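Local atomic coordinates of osmolarity sensor protein EnvZ (PDB entry 5XGA), a protein that acts as an osmolarity-sensing histidine kinase, whose periplasmic domain, here with the detergent CHAPS bound, probably takes part in sensing outside the inner membrane. Residues Q11-V16 / V114-I119; V16-V21 / H77-Q82; R90-V93 / P98-W101; W101-T104 / I110-R113. All blocks are in the same frame, centred on the assembly; numbering follows the deposited sequence.

Interaction 1. Residues Q11-V16 / V114-I119; sequences QQFNKV and VPLTEI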
loop_
_atom_site.group_PDB
_atom_site.type_symbol
_atom_site.label_atom_id
_atom_site.label_comp_id
_atom_site.label_asym_id
_atom_site.label_seq_id
_atom_site.Cartn_x
_atom_site.Cartn_y
_atom_site.Cartn_z
ATOM N N GLN A 11 1.772 -9.345 -7.476
ATOM C CA GLN A 11 2.858 -8.496 -7.963
ATOM C C GLN A 11 2.328 -7.226 -8.619
ATOM O O GLN A 11 2.850 -6.132 -8.408
ATOM C CB GLN A 11 3.735 -9.268 -8.950
ATOM C CG GLN A 11 4.349 -10.551 -8.376
ATOM C CD GLN A 11 3.456 -11.786 -8.551
ATOM O OE1 GLN A 11 2.230 -11.700 -8.479
ATOM N NE2 GLN A 11 4.082 -12.944 -8.780
ATOM N N GLN A 12 1.286 -7.368 -9.434
ATOM C CA GLN A 12 0.667 -6.202 -10.062
ATOM C C GLN A 12 -0.011 -5.306 -9.026
ATOM O O GLN A 12 0.017 -4.072 -9.135
ATOM C CB GLN A 12 -0.356 -6.655 -11.097
ATOM C CG GLN A 12 -0.973 -5.539 -11.876
ATOM C CD GLN A 12 -1.852 -6.083 -12.968
ATOM O OE1 GLN A 12 -2.392 -7.187 -12.838
ATOM N NE2 GLN A 12 -1.986 -5.335 -14.061
ATOM N N PHE A 13 -0.643 -5.935 -8.034
ATOM C CA PHE A 13 -1.333 -5.187 -6.990
ATOM C C PHE A 13 -0.349 -4.348 -6.192
ATOM O O PHE A 13 -0.627 -3.195 -5.880
ATOM C CB PHE A 13 -2.092 -6.115 -6.059
ATOM C CG PHE A 13 -2.843 -5.393 -4.981
ATOM C CD1 PHE A 13 -3.996 -4.690 -5.274
ATOM C CD2 PHE A 13 -2.403 -5.428 -3.674
ATOM C CE1 PHE A 13 -4.693 -4.034 -4.275
ATOM C CE2 PHE A 13 -3.096 -4.770 -2.673
ATOM C CZ PHE A 13 -4.238 -4.078 -2.974
ATOM N N ASN A 14 0.798 -4.937 -5.858
ATOM C CA ASN A 14 1.848 -4.200 -5.154
ATOM C C ASN A 14 2.309 -2.971 -5.943
ATOM O O ASN A 14 2.577 -1.902 -5.366
ATOM C CB ASN A 14 3.038 -5.129 -4.868
ATOM C CG ASN A 14 3.961 -4.585 -3.803
ATOM O OD1 ASN A 14 5.139 -4.273 -4.065
ATOM N ND2 ASN A 14 3.441 -4.472 -2.585
ATOM N N LYS A 15 2.422 -3.119 -7.261
ATOM C CA LYS A 15 2.851 -1.997 -8.098
ATOM C C LYS A 15 1.821 -0.886 -8.048
ATOM O O LYS A 15 2.154 0.299 -7.931
ATOM C CB LYS A 15 3.062 -2.423 -9.551
ATOM C CG LYS A 15 4.181 -3.418 -9.777
ATOM C CD LYS A 15 4.462 -3.593 -11.272
ATOM C CE LYS A 15 5.498 -2.581 -11.742
ATOM N NZ LYS A 15 6.760 -2.699 -10.941
ATOM N N VAL A 16 0.560 -1.284 -8.162
ATOM C CA VAL A 16 -0.556 -0.349 -8.115
ATOM C C VAL A 16 -0.614 0.363 -6.772
ATOM O O VAL A 16 -0.662 1.593 -6.696
ATOM C CB VAL A 16 -1.882 -1.076 -8.360
ATOM C CG1 VAL A 16 -3.045 -0.199 -7.921
ATOM C CG2 VAL A 16 -1.987 -1.474 -9.828
ATOM N N VAL A 114 -4.470 -3.470 3.516
ATOM C CA VAL A 114 -5.099 -3.299 2.207
ATOM C C VAL A 114 -5.375 -4.653 1.564
ATOM O O VAL A 114 -4.450 -5.353 1.160
ATOM C CB VAL A 114 -4.211 -2.461 1.248
ATOM C CG1 VAL A 114 -4.993 -2.047 0.016
ATOM C CG2 VAL A 114 -3.700 -1.227 1.948
ATOM N N PRO A 115 -6.654 -5.030 1.481
ATOM C CA PRO A 115 -7.059 -6.248 0.768
ATOM C C PRO A 115 -6.859 -6.119 -0.732
ATOM O O PRO A 115 -7.153 -5.063 -1.306
ATOM C CB PRO A 115 -8.552 -6.371 1.099
ATOM C CG PRO A 115 -8.986 -4.962 1.293
ATOM C CD PRO A 115 -7.815 -4.295 2.008
ATOM N N LEU A 116 -6.352 -7.178 -1.358
ATOM C CA LEU A 116 -6.296 -7.244 -2.815
ATOM C C LEU A 116 -7.715 -7.450 -3.344
ATOM O O LEU A 116 -8.395 -8.392 -2.942
ATOM C CB LEU A 116 -5.363 -8.374 -3.277
ATOM C CG LEU A 116 -5.047 -8.493 -4.777
ATOM C CD1 LEU A 116 -3.744 -9.241 -4.971
ATOM C CD2 LEU A 116 -6.164 -9.198 -5.527
ATOM N N THR A 117 -8.172 -6.573 -4.230
ATOM C CA THR A 117 -9.535 -6.691 -4.742
ATOM C C THR A 117 -9.596 -6.565 -6.252
ATOM O O THR A 117 -8.626 -6.171 -6.892
ATOM C CB THR A 117 -10.463 -5.618 -4.140
ATOM O OG1 THR A 117 -10.027 -4.325 -4.569
ATOM C CG2 THR A 117 -10.431 -5.671 -2.623
ATOM N N GLU A 118 -10.750 -6.914 -6.813
ATOM C CA GLU A 118 -11.025 -6.646 -8.213
ATOM C C GLU A 118 -10.816 -5.178 -8.528
ATOM O O GLU A 118 -11.048 -4.307 -7.690
ATOM C CB GLU A 118 -12.460 -7.033 -8.581
ATOM C CG GLU A 118 -12.720 -8.516 -8.696
ATOM C CD GLU A 118 -14.087 -8.800 -9.278
ATOM O OE1 GLU A 118 -14.682 -7.867 -9.866
ATOM O OE2 GLU A 118 -14.564 -9.947 -9.143
ATOM N N ILE A 119 -10.366 -4.919 -9.745
ATOM C CA ILE A 119 -10.356 -3.583 -10.301
ATOM C C ILE A 119 -11.533 -3.449 -11.264
ATOM O O ILE A 119 -11.833 -4.382 -12.015
ATOM C CB ILE A 119 -9.055 -3.298 -11.023
ATOM C CG1 ILE A 119 -7.895 -3.338 -10.021
ATOM C CG2 ILE A 119 -9.138 -1.965 -11.743
ATOM C CD1 ILE A 119 -6.543 -3.307 -10.677
#
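Helix 10-24 packs here against the end of strand 110-115 and the loop that follows it, with Phe-13 laid against Val-114, Pro-115 and Leu-116. The phenyl ring leaves the helix with CG anti to the backbone N (chi1 -179°), a setting that carries it across to residues 114-117. Leu-116 covers one ring face with its backbone carbon: CA sits 3.9 Å from the centroid of the Phe-13 ring, 16° off the normal, in a CH-pi contact. Its side chain then runs past that of Phe-13 in the opposite direction, and Leu-116 CD1 ends 3.7 Å from Phe-13 CB. At the far end of the ring, Val-114 CG1 meets the edge near the ring plane, 3.7 Å from Phe-13 CZ. The same CZ lies 3.5 Å from Pro-115 O, an oblique approach. The touching side chains are all apolar, and Phe-13, Val-114 and Leu-116 are buried. Around them, the backbones of Val-114 and Leu-116 are hydrogen-bonded to Val-100 of strand 99-104 and to Pro-98 just before it, Val-114 also rests on Leu-17 one turn further along the helix, and Asn-14 faces helix 73-83, where it bonds to Gln-78.

Interaction 2. Residues V16-V21 / H77-Q82; sequences VLAYEV and HQMAQQ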
loop_
_atom_site.group_PDB
_atom_site.type_symbol
_atom_site.label_atom_id
_atom_site.label_comp_id
_atom_site.label_asym_id
_atom_site.label_seq_id
_atom_site.Cartn_x
_atom_site.Cartn_y
_atom_site.Cartn_z
ATOM N N VAL A 16 0.560 -1.284 -8.162
ATOM C CA VAL A 16 -0.556 -0.349 -8.115
ATOM C C VAL A 16 -0.614 0.363 -6.772
ATOM O O VAL A 16 -0.662 1.593 -6.696
ATOM C CB VAL A 16 -1.882 -1.076 -8.360
ATOM C CG1 VAL A 16 -3.045 -0.199 -7.921
ATOM C CG2 VAL A 16 -1.987 -1.474 -9.828
ATOM N N LEU A 17 -0.596 -0.430 -5.712
ATOM C CA LEU A 17 -0.608 0.090 -4.356
ATOM C C LEU A 17 0.514 1.103 -4.107
ATOM O O LEU A 17 0.297 2.161 -3.510
ATOM C CB LEU A 17 -0.488 -1.072 -3.379
ATOM C CG LEU A 17 -0.468 -0.751 -1.901
ATOM C CD1 LEU A 17 -1.764 -0.096 -1.505
ATOM C CD2 LEU A 17 -0.241 -2.045 -1.127
ATOM N N ALA A 18 1.714 0.770 -4.557
ATOM C CA ALA A 18 2.881 1.628 -4.329
ATOM C C ALA A 18 2.695 3.000 -4.959
ATOM O O ALA A 18 2.939 4.033 -4.327
ATOM C CB ALA A 18 4.134 0.962 -4.872
ATOM N N TYR A 19 2.270 3.005 -6.215
ATOM C CA TYR A 19 2.034 4.247 -6.937
ATOM C C TYR A 19 0.980 5.104 -6.263
ATOM O O TYR A 19 1.170 6.305 -6.084
ATOM C CB TYR A 19 1.615 3.980 -8.377
ATOM C CG TYR A 19 1.666 5.258 -9.175
ATOM C CD1 TYR A 19 2.852 5.976 -9.273
ATOM C CD2 TYR A 19 0.533 5.776 -9.791
ATOM C CE1 TYR A 19 2.921 7.166 -9.982
ATOM C CE2 TYR A 19 0.593 6.970 -10.509
ATOM C CZ TYR A 19 1.792 7.660 -10.594
ATOM O OH TYR A 19 1.875 8.843 -11.294
ATOM N N GLU A 20 -0.132 4.487 -5.873
ATOM C CA GLU A 20 -1.216 5.224 -5.235
ATOM C C GLU A 20 -0.841 5.690 -3.833
ATOM O O GLU A 20 -1.158 6.808 -3.457
ATOM C CB GLU A 20 -2.500 4.366 -5.195
ATOM C CG GLU A 20 -2.919 3.887 -6.575
ATOM C CD GLU A 20 -4.381 3.468 -6.662
ATOM O OE1 GLU A 20 -5.113 3.596 -5.659
ATOM O OE2 GLU A 20 -4.804 3.023 -7.747
ATOM N N VAL A 21 -0.169 4.846 -3.049
ATOM C CA VAL A 21 0.281 5.292 -1.734
ATOM C C VAL A 21 1.279 6.445 -1.855
ATOM O O VAL A 21 1.303 7.351 -1.018
ATOM C CB VAL A 21 0.908 4.161 -0.944
ATOM C CG1 VAL A 21 1.621 4.717 0.286
ATOM C CG2 VAL A 21 -0.178 3.174 -0.539
ATOM N N HIS A 77 11.075 -4.267 -1.068
ATOM C CA HIS A 77 12.044 -3.395 -1.738
ATOM C C HIS A 77 11.378 -2.601 -2.865
ATOM O O HIS A 77 11.625 -1.400 -3.034
ATOM C CB HIS A 77 13.206 -4.207 -2.294
ATOM C CG HIS A 77 14.280 -4.476 -1.296
ATOM N ND1 HIS A 77 15.331 -3.607 -1.082
ATOM C CD2 HIS A 77 14.467 -5.509 -0.442
ATOM C CE1 HIS A 77 16.122 -4.097 -0.145
ATOM N NE2 HIS A 77 15.617 -5.249 0.262
ATOM N N GLN A 78 10.528 -3.285 -3.626
ATOM C CA GLN A 78 9.798 -2.649 -4.717
ATOM C C GLN A 78 8.949 -1.505 -4.160
ATOM O O GLN A 78 8.912 -0.419 -4.722
ATOM C CB GLN A 78 8.926 -3.671 -5.459
ATOM C CG GLN A 78 8.123 -3.067 -6.622
ATOM C CD GLN A 78 7.263 -4.085 -7.375
ATOM O OE1 GLN A 78 7.405 -4.257 -8.589
ATOM N NE2 GLN A 78 6.359 -4.749 -6.659
ATOM N N MET A 79 8.280 -1.750 -3.042
ATOM C CA MET A 79 7.492 -0.716 -2.383
ATOM C C MET A 79 8.408 0.388 -1.847
ATOM O O MET A 79 8.153 1.570 -2.064
ATOM C CB MET A 79 6.657 -1.327 -1.251
ATOM C CG MET A 79 5.847 -0.314 -0.437
ATOM S SD MET A 79 4.403 0.326 -1.326
ATOM C CE MET A 79 3.456 -1.192 -1.595
ATOM N N ALA A 80 9.485 0.001 -1.172
ATOM C CA ALA A 80 10.417 0.992 -0.603
ATOM C C ALA A 80 10.944 1.953 -1.669
ATOM O O ALA A 80 11.020 3.170 -1.454
ATOM C CB ALA A 80 11.592 0.294 0.092
ATOM N N GLN A 81 11.319 1.397 -2.812
ATOM C CA GLN A 81 11.852 2.194 -3.913
ATOM C C GLN A 81 10.839 3.198 -4.453
ATOM O O GLN A 81 11.207 4.309 -4.810
ATOM C CB GLN A 81 12.322 1.284 -5.045
ATOM C CG GLN A 81 13.659 1.679 -5.632
ATOM C CD GLN A 81 14.490 0.472 -6.010
ATOM O OE1 GLN A 81 13.960 -0.629 -6.189
ATOM N NE2 GLN A 81 15.802 0.665 -6.120
ATOM N N GLN A 82 9.569 2.813 -4.525
ATOM C CA GLN A 82 8.540 3.707 -5.054
ATOM C C GLN A 82 8.146 4.764 -4.041
ATOM O O GLN A 82 7.927 5.922 -4.390
ATOM C CB GLN A 82 7.296 2.919 -5.478
ATOM C CG GLN A 82 7.461 2.138 -6.755
ATOM C CD GLN A 82 7.706 3.032 -7.953
ATOM O OE1 GLN A 82 6.885 3.896 -8.290
ATOM N NE2 GLN A 82 8.847 2.831 -8.602
#
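Met-79 reaches Ala-18 and Leu-17 through a folded side chain: CG stands anti to the backbone N, then the chain bends at chi2 (74°) and again at chi3 (61°), bringing the thioether alongside the other helix. Sulfur and methyl share the touching. Met-79 SD sits 3.6 Å from both the CA and the CB of Ala-18, a packing contact rather than a polar one. Beyond it the terminal methyl turns to Leu-17, where Met-79 CE comes 3.8 Å from Leu-17 CD2 and the two side chains cross at a slant. Helices 10-24 and 73-83 run nearly parallel in this stretch, with a crossing angle of -24° and a closest axis approach of 9.2 Å. Ala-18 is the residue nearest the partner helix, its CA 5.5 Å from Met-79 CA, and its small side chain probably leaves room for the thioether. One turn on, Gln-82 comes at the alanine methyl from another direction, roughly at a right angle to the sulfur, Gln-82 CB lying 3.8 Å from Ala-18 CB. Both helices sit on the same face of the antiparallel sheet: Leu-17 rests on Val-100, while Met-79 rests on Leu-102 and on Val-89 and Thr-87 of strand 87-92.

Interaction 3. Residues R90-V93 / P98-W101; sequences RVEV and PVVW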
loop_
_atom_site.group_PDB
_atom_site.type_symbol
_atom_site.label_atom_id
_atom_site.label_comp_id
_atom_site.label_asym_id
_atom_site.label_seq_id
_atom_site.Cartn_x
_atom_site.Cartn_y
_atom_site.Cartn_z
ATOM N N ARG A 90 4.171 -7.162 4.193
ATOM C CA ARG A 90 3.877 -8.548 4.545
ATOM C C ARG A 90 2.577 -8.958 3.882
ATOM O O ARG A 90 1.688 -8.118 3.682
ATOM C CB ARG A 90 3.790 -8.718 6.061
ATOM C CG ARG A 90 5.080 -8.404 6.785
ATOM C CD ARG A 90 5.057 -8.912 8.215
ATOM N NE ARG A 90 6.066 -8.218 9.004
ATOM C CZ ARG A 90 6.033 -8.106 10.324
ATOM N NH1 ARG A 90 5.037 -8.659 11.006
ATOM N NH2 ARG A 90 6.988 -7.438 10.958
ATOM N N VAL A 91 2.449 -10.232 3.521
ATOM C CA VAL A 91 1.222 -10.665 2.856
ATOM C C VAL A 91 0.588 -11.845 3.563
ATOM O O VAL A 91 1.235 -12.870 3.828
ATOM C CB VAL A 91 1.445 -11.048 1.385
ATOM C CG1 VAL A 91 0.101 -11.430 0.738
ATOM C CG2 VAL A 91 2.101 -9.893 0.618
ATOM N N GLU A 92 -0.691 -11.667 3.858
ATOM C CA GLU A 92 -1.521 -12.686 4.473
ATOM C C GLU A 92 -2.236 -13.387 3.342
ATOM O O GLU A 92 -3.184 -12.848 2.755
ATOM C CB GLU A 92 -2.484 -12.036 5.474
ATOM C CG GLU A 92 -3.632 -12.866 5.960
ATOM C CD GLU A 92 -4.523 -12.066 6.889
ATOM O OE1 GLU A 92 -5.473 -12.637 7.453
ATOM O OE2 GLU A 92 -4.268 -10.851 7.053
ATOM N N VAL A 93 -1.730 -14.561 2.986
ATOM C CA VAL A 93 -2.266 -15.295 1.849
ATOM C C VAL A 93 -3.388 -16.196 2.328
ATOM O O VAL A 93 -3.978 -16.947 1.552
ATOM C CB VAL A 93 -1.179 -16.105 1.129
ATOM C CG1 VAL A 93 -0.293 -15.169 0.307
ATOM C CG2 VAL A 93 -0.352 -16.900 2.133
ATOM N N PRO A 98 -5.512 -12.406 -1.154
ATOM C CA PRO A 98 -4.430 -11.873 -0.323
ATOM C C PRO A 98 -4.807 -10.569 0.386
ATOM O O PRO A 98 -5.639 -9.800 -0.113
ATOM C CB PRO A 98 -3.296 -11.624 -1.332
ATOM C CG PRO A 98 -3.672 -12.357 -2.560
ATOM C CD PRO A 98 -5.165 -12.388 -2.584
ATOM N N VAL A 99 -4.200 -10.350 1.548
ATOM C CA VAL A 99 -4.298 -9.090 2.256
ATOM C C VAL A 99 -2.885 -8.553 2.468
ATOM O O VAL A 99 -2.033 -9.244 3.031
ATOM C CB VAL A 99 -5.027 -9.256 3.594
ATOM C CG1 VAL A 99 -5.050 -7.939 4.370
ATOM C CG2 VAL A 99 -6.438 -9.749 3.355
ATOM N N VAL A 100 -2.621 -7.341 1.988
ATOM C CA VAL A 100 -1.295 -6.749 2.141
ATOM C C VAL A 100 -1.237 -5.938 3.426
ATOM O O VAL A 100 -2.170 -5.193 3.755
ATOM C CB VAL A 100 -0.920 -5.848 0.941
ATOM C CG1 VAL A 100 0.362 -5.046 1.244
ATOM C CG2 VAL A 100 -0.763 -6.690 -0.320
ATOM N N TRP A 101 -0.160 -6.135 4.175
ATOM C CA TRP A 101 0.109 -5.373 5.381
ATOM C C TRP A 101 1.374 -4.557 5.125
ATOM O O TRP A 101 2.388 -5.112 4.723
ATOM C CB TRP A 101 0.288 -6.297 6.590
ATOM C CG TRP A 101 -0.985 -6.960 7.026
ATOM C CD1 TRP A 101 -1.506 -8.138 6.565
ATOM C CD2 TRP A 101 -1.898 -6.476 8.016
ATOM N NE1 TRP A 101 -2.695 -8.410 7.202
ATOM C CE2 TRP A 101 -2.953 -7.405 8.103
ATOM C CE3 TRP A 101 -1.923 -5.343 8.840
ATOM C CZ2 TRP A 101 -4.022 -7.236 8.982
ATOM C CZ3 TRP A 101 -2.982 -5.175 9.711
ATOM C CH2 TRP A 101 -4.021 -6.116 9.775
#
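Glu-92 and Trp-101 are joined by a buried hydrogen bond, indole NE1 to carboxylate OE2, 2.9 Å long and almost straight at 169°. The acid is extended, with CG anti to its backbone N (chi1 166°), and its carboxylate is nearly coplanar with the indole, 17° apart, and OE2 lies close to the ring plane, in line with the N-H. This donor would probably help stabilise negative charge on Glu-92. Replacing Trp-101 with a phenylalanine would probably leave OE2 without its N-H mate and the carboxylate freer to turn. The backbones pair as well. Arg-90 N gives to Trp-101 O at 2.8 Å, and Trp-101 N returns a bond of the same length to Arg-90 O. Two residues along, Glu-92 N meets Val-99 O at 2.9 Å, and Val-99 N meets Glu-92 O at 3.0 Å. Between these two hydrogen-bonded pairs, Val-91 and Val-100 form a non-hydrogen-bonded pair whose backbones bond outward, to Gln-70 and Val-114 respectively. Val-91 CG1 lies beside Pro-98 CB at 4.0 Å, while the guanidinium of Arg-90 leads away to a salt bridge with Glu-88. This is the regular ladder of an antiparallel beta hairpin, strands 87-92 and 99-104.

Interaction 4. Residues W101-T104 / I110-R113; sequences WLKT and IWVR. With CPS (3-[(3-cholamidopropyl)dimethylammonio]-1-propanesulfonate), chain B.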
loop_
_atom_site.group_PDB
_atom_site.type_symbol
_atom_site.label_atom_id
_atom_site.label_comp_id
_atom_site.label_asym_id
_atom_site.label_seq_id
_atom_site.Cartn_x
_atom_site.Cartn_y
_atom_site.Cartn_z
ATOM N N TRP A 101 -0.160 -6.135 4.175
ATOM C CA TRP A 101 0.109 -5.373 5.381
ATOM C C TRP A 101 1.374 -4.557 5.125
ATOM O O TRP A 101 2.388 -5.112 4.723
ATOM C CB TRP A 101 0.288 -6.297 6.590
ATOM C CG TRP A 101 -0.985 -6.960 7.026
ATOM C CD1 TRP A 101 -1.506 -8.138 6.565
ATOM C CD2 TRP A 101 -1.898 -6.476 8.016
ATOM N NE1 TRP A 101 -2.695 -8.410 7.202
ATOM C CE2 TRP A 101 -2.953 -7.405 8.103
ATOM C CE3 TRP A 101 -1.923 -5.343 8.840
ATOM C CZ2 TRP A 101 -4.022 -7.236 8.982
ATOM C CZ3 TRP A 101 -2.982 -5.175 9.711
ATOM C CH2 TRP A 101 -4.021 -6.116 9.775
ATOM N N LEU A 102 1.286 -3.248 5.349
ATOM C CA LEU A 102 2.322 -2.302 4.961
ATOM C C LEU A 102 2.675 -1.409 6.143
ATOM O O LEU A 102 1.786 -0.882 6.813
ATOM C CB LEU A 102 1.841 -1.449 3.772
ATOM C CG LEU A 102 2.655 -0.217 3.401
ATOM C CD1 LEU A 102 3.990 -0.613 2.777
ATOM C CD2 LEU A 102 1.884 0.694 2.470
ATOM N N LYS A 103 3.973 -1.261 6.407
ATOM C CA LYS A 103 4.456 -0.295 7.377
ATOM C C LYS A 103 5.588 0.506 6.734
ATOM O O LYS A 103 6.405 -0.056 6.002
ATOM C CB LYS A 103 4.930 -0.996 8.664
ATOM C CG LYS A 103 5.431 -0.025 9.730
ATOM C CD LYS A 103 5.672 -0.699 11.073
ATOM C CE LYS A 103 4.394 -0.733 11.922
ATOM N NZ LYS A 103 4.697 -1.176 13.318
ATOM N N THR A 104 5.619 1.815 6.974
ATOM C CA THR A 104 6.672 2.658 6.394
ATOM C C THR A 104 7.376 3.482 7.439
ATOM O O THR A 104 6.897 3.620 8.564
ATOM C CB THR A 104 6.151 3.655 5.335
ATOM O OG1 THR A 104 5.615 4.816 5.992
ATOM C CG2 THR A 104 5.105 3.006 4.406
ATOM N N ILE A 110 2.076 2.523 12.937
ATOM C CA ILE A 110 0.825 2.216 12.228
ATOM C C ILE A 110 1.037 1.115 11.186
ATOM O O ILE A 110 1.972 1.184 10.381
ATOM C CB ILE A 110 0.243 3.471 11.505
ATOM C CG1 ILE A 110 -0.126 4.560 12.509
ATOM C CG2 ILE A 110 -0.962 3.103 10.641
ATOM C CD1 ILE A 110 -1.104 4.094 13.574
ATOM N N TRP A 111 0.174 0.104 11.197
ATOM C CA TRP A 111 0.111 -0.837 10.092
ATOM C C TRP A 111 -1.010 -0.453 9.127
ATOM O O TRP A 111 -2.131 -0.152 9.544
ATOM C CB TRP A 111 -0.108 -2.261 10.597
ATOM C CG TRP A 111 1.148 -2.926 11.072
ATOM C CD1 TRP A 111 1.587 -3.023 12.360
ATOM C CD2 TRP A 111 2.130 -3.585 10.263
ATOM N NE1 TRP A 111 2.777 -3.711 12.406
ATOM C CE2 TRP A 111 3.133 -4.067 11.128
ATOM C CE3 TRP A 111 2.259 -3.818 8.888
ATOM C CZ2 TRP A 111 4.253 -4.754 10.667
ATOM C CZ3 TRP A 111 3.367 -4.512 8.433
ATOM C CH2 TRP A 111 4.355 -4.961 9.319
ATOM N N VAL A 112 -0.703 -0.475 7.838
ATOM C CA VAL A 112 -1.694 -0.209 6.797
ATOM C C VAL A 112 -2.201 -1.536 6.247
ATOM O O VAL A 112 -1.409 -2.344 5.753
ATOM C CB VAL A 112 -1.090 0.653 5.661
ATOM C CG1 VAL A 112 -2.018 0.728 4.477
ATOM C CG2 VAL A 112 -0.754 2.058 6.178
ATOM N N ARG A 113 -3.508 -1.771 6.355
ATOM C CA ARG A 113 -4.093 -3.013 5.861
ATOM C C ARG A 113 -4.858 -2.768 4.577
ATOM O O ARG A 113 -5.784 -1.961 4.552
ATOM C CB ARG A 113 -5.033 -3.638 6.891
ATOM C CG ARG A 113 -5.631 -4.964 6.409
ATOM C CD ARG A 113 -6.819 -5.371 7.262
ATOM N NE ARG A 113 -7.347 -6.670 6.846
ATOM C CZ ARG A 113 -8.343 -6.834 5.978
ATOM N NH1 ARG A 113 -8.939 -5.786 5.430
ATOM N NH2 ARG A 113 -8.751 -8.061 5.665
HETATM C C1 CPS B . 0.751 6.143 4.197
HETATM C C2 CPS B . -0.243 6.781 5.140
HETATM C C3 CPS B . 0.447 9.093 4.317
HETATM C C4 CPS B . 0.817 10.509 4.689
HETATM C C5 CPS B . -0.199 11.122 5.594
HETATM C C6 CPS B . -0.371 10.212 6.780
HETATM C C7 CPS B . -1.221 10.959 7.764
HETATM C C8 CPS B . -0.729 12.374 7.566
HETATM C C9 CPS B . 0.198 12.375 6.349
HETATM C C10 CPS B . -1.463 11.336 4.771
HETATM C C11 CPS B . -1.541 6.916 4.379
HETATM C C12 CPS B . 2.062 5.808 4.882
HETATM C C13 CPS B . 1.808 4.857 6.023
HETATM C C14 CPS B . 0.906 5.550 7.032
HETATM C C15 CPS B . -0.410 5.909 6.386
HETATM C C16 CPS B . -1.349 6.513 7.417
HETATM C C17 CPS B . -1.037 7.976 7.724
HETATM C C18 CPS B . -0.845 8.811 6.441
HETATM C C19 CPS B . 0.182 8.195 5.519
HETATM C C20 CPS B . 0.180 13.733 5.616
HETATM C C21 CPS B . 0.882 13.768 4.255
HETATM C C22 CPS B . 0.700 14.857 6.507
HETATM C C23 CPS B . 0.469 16.280 6.032
HETATM C C24 CPS B . 0.377 17.218 7.230
HETATM C C25 CPS B . -1.035 18.676 8.629
HETATM C C26 CPS B . -2.499 19.120 8.819
HETATM C C27 CPS B . -2.758 19.997 10.057
HETATM C C28 CPS B . -4.142 21.636 9.013
HETATM C C29 CPS B . -5.119 19.612 9.784
HETATM C C30 CPS B . -4.351 21.137 11.434
HETATM N N1 CPS B . -0.814 17.759 7.500
HETATM N N2 CPS B . -4.097 20.622 10.073
HETATM O O1 CPS B . 1.351 17.489 7.921
HETATM O O2 CPS B . 3.060 4.436 6.564
HETATM O O3 CPS B . 0.064 8.066 8.628
HETATM O O4 CPS B . 2.040 10.462 5.376
HETATM O O HOH W 1 3.214 2.640 8.485
#
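One water ties Thr-104 to Ile-110 and both to the bound CHAPS: it accepts from Thr-104 N at 3.0 Å, donates to Ile-110 O at 2.7 Å and lies 2.6 Å from CPS O2. That steroid hydroxyl is also hydrogen-bonded to Thr-104 OG1, again at 2.6 Å. Further along the strands, Leu-102 and Val-112 make a hydrogen-bonded pair, Val-112 N to Leu-102 O being 2.7 Å. Their side chains share the face on which Val-112 CG2 packs 3.8 Å from CPS C13. On the other side the contact is aromatic. Lys-103 bends at chi3 (-87°) to fold its chain over the indole of Trp-111, CE standing 3.6 Å from the centroid of the Trp-111 five-membered ring, while NZ goes on to Asn-58 OD1 and Pro-108 O. With an alanine in place of Trp-111, the aliphatic run of Lys-103 would probably lose its platform and a gap would open beside Trp-101 CB, which touches the six-membered ring. Arg-113 CG lies over a face of Trp-101, 3.9 Å from the centroid of the Trp-101 six-membered ring. Strands 99-104 and 110-115 thus form a beta hairpin with one face lining a steroid-detergent pocket.

How the interactions relate
Interactions 3 and 4 build the sheet itself, two successive hairpins sharing strand 99-104 and meeting at Trp-101. Both have backbone ladders, but the more buried interaction 3 adds an indole-carboxylate bond, while the partly open interaction 4 adds CH-pi packing on one face and detergent on the other, with a bridging water. Interactions 1 and 2 are buried and apolar across their segments: both use helix 10-24, which interaction 1 joins to the end of strand 110-115 and interaction 2 to helix 73-83. Polar bonds between them come from Gln-78, which holds Asn-14 and Lys-15. Leu-17 packs on Val-100 and Met-79 on Leu-102, linking interaction 2 to the sheet. Along the chain, interaction 1 encloses the other three.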